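Bacterioferritin (Rhodobacter capsulatus, PDB 1JGC) probably stores iron, oxidising Fe(2+) with dioxygen at a ferroxidase centre and laying down the ferric mineral inside a hollow 24-subunit shell that carries heme b. Local coordinates at residues C89-A92 / G93-A97. Sequence-based numbering, arbitrary orientation.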
loop_
_atom_site.group_PDB
_atom_site.type_symbol
_atom_site.label_atom_id
_atom_site.label_comp_id
_atom_site.label_asym_id
_atom_site.label_seq_id
_atom_site.Cartn_x
_atom_site.Cartn_y
_atom_site.Cartn_z
ATOM N N CYS A 89 -22.475 -39.664 -31.017
ATOM C CA CYS A 89 -23.415 -40.075 -29.995
ATOM C C CYS A 89 -23.996 -38.884 -29.241
ATOM O O CYS A 89 -25.199 -38.858 -28.961
ATOM C CB CYS A 89 -22.755 -41.043 -29.024
ATOM S SG CYS A 89 -22.429 -42.649 -29.766
ATOM N N ASP A 90 -23.166 -37.895 -28.916
ATOM C CA ASP A 90 -23.683 -36.732 -28.201
ATOM C C ASP A 90 -24.661 -35.969 -29.090
ATOM O O ASP A 90 -25.723 -35.521 -28.633
ATOM C CB ASP A 90 -22.545 -35.813 -27.734
ATOM C CG ASP A 90 -21.684 -36.454 -26.646
ATOM O OD1 ASP A 90 -22.239 -37.173 -25.786
ATOM O OD2 ASP A 90 -20.454 -36.232 -26.641
ATOM N N LEU A 91 -24.319 -35.836 -30.366
ATOM C CA LEU A 91 -25.193 -35.134 -31.292
ATOM C C LEU A 91 -26.518 -35.884 -31.419
ATOM O O LEU A 91 -27.582 -35.268 -31.485
ATOM C CB LEU A 91 -24.528 -35.009 -32.660
ATOM C CG LEU A 91 -25.364 -34.338 -33.752
ATOM C CD1 LEU A 91 -25.716 -32.921 -33.336
ATOM C CD2 LEU A 91 -24.593 -34.351 -35.066
ATOM N N ALA A 92 -26.452 -37.213 -31.442
ATOM C CA ALA A 92 -27.660 -38.024 -31.554
ATOM C C ALA A 92 -28.567 -37.774 -30.347
ATOM O O ALA A 92 -29.791 -37.659 -30.483
ATOM C CB ALA A 92 -27.301 -39.507 -31.647
ATOM N N GLY A 93 -27.960 -37.688 -29.167
ATOM C CA GLY A 93 -28.730 -37.436 -27.964
ATOM C C GLY A 93 -29.358 -36.048 -27.944
ATOM O O GLY A 93 -30.441 -35.859 -27.377
ATOM N N GLU A 94 -28.700 -35.069 -28.559
ATOM C CA GLU A 94 -29.231 -33.714 -28.575
ATOM C C GLU A 94 -30.490 -33.647 -29.407
ATOM O O GLU A 94 -31.473 -33.014 -29.012
ATOM C CB GLU A 94 -28.207 -32.742 -29.152
ATOM C CG GLU A 94 -26.921 -32.686 -28.366
ATOM C CD GLU A 94 -27.048 -31.862 -27.112
ATOM O OE1 GLU A 94 -28.196 -31.610 -26.662
ATOM O OE2 GLU A 94 -25.988 -31.468 -26.573
ATOM N N HIS A 95 -30.456 -34.299 -30.567
ATOM C CA HIS A 95 -31.600 -34.305 -31.473
ATOM C C HIS A 95 -32.824 -34.932 -30.814
ATOM O O HIS A 95 -33.934 -34.427 -30.966
ATOM C CB HIS A 95 -31.228 -35.028 -32.771
ATOM C CG HIS A 95 -30.407 -34.191 -33.708
ATOM N ND1 HIS A 95 -29.459 -34.730 -34.555
ATOM C CD2 HIS A 95 -30.411 -32.857 -33.953
ATOM C CE1 HIS A 95 -28.916 -33.767 -35.280
ATOM N NE2 HIS A 95 -29.476 -32.621 -34.934
ATOM N N ASP A 96 -32.628 -36.022 -30.074
ATOM C CA ASP A 96 -33.746 -36.650 -29.386
ATOM C C ASP A 96 -34.290 -35.691 -28.336
ATOM O O ASP A 96 -35.509 -35.520 -28.216
ATOM C CB ASP A 96 -33.321 -37.947 -28.702
ATOM C CG ASP A 96 -33.019 -39.049 -29.688
ATOM O OD1 ASP A 96 -33.381 -38.890 -30.884
ATOM O OD2 ASP A 96 -32.432 -40.077 -29.264
ATOM N N ALA A 97 -33.390 -35.063 -27.576
ATOM C CA ALA A 97 -33.804 -34.117 -26.539
ATOM C C ALA A 97 -34.566 -32.936 -27.142
ATOM O O ALA A 97 -35.621 -32.556 -26.636
ATOM C CB ALA A 97 -32.585 -33.618 -25.742
#
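The carbonyls of C89, D90 and L91 accept the amide N-H groups of G93, E94 and H95 in successive i to i+4 bonds that keep 89-97 one continuous stretch of alpha helix; G93 N to C89 O measures 3.0 Å. D96 N repeats the pattern on A92 O, though weakly. The run belongs to helix 83-111, one of the four long helices of the ferritin-like bundle, and the buried acids D90 and E94, one turn apart, lie on the face packed against helices 5-34 and 114-144. E94 is a ligand position of the second iron of the ferroxidase centre; here the dinuclear site is metal-free, and E94 OE2 makes a weak hydrogen bond to H130 ND1, another ligand position for that iron. With E94 CG beside the backbone N and anti to the carbonyl carbon, chi1 -61°, this methylene lies close to D90 O, the acceptor of E94 N, and a bend at chi2 then turns the carboxylate. D90 sends its carboxylate elsewhere, with OD1 bonded to Q24 NE2 of helix 5-34; D90 OD1 and E94 OE2 stay 6.9 Å apart, so the two acids are neighbours without touching. On another side of the helix L91 reaches along to the next turn. Its CG stands anti to the backbone N, chi1 178°, which brings CG and the CD1 methyl against the H95 imidazole in an off-centre CH-pi contact, CD1 lying 4.2 Å from the ring centroid and 29° off its normal. L91 also packs on I138 of helix 114-144. Farther round, D96 folds back beside A92 O while its OD2 forms a salt bridge with R78. The closest side-chain approach between L91 and H95 is CD1 to CE1, at 3.8 Å.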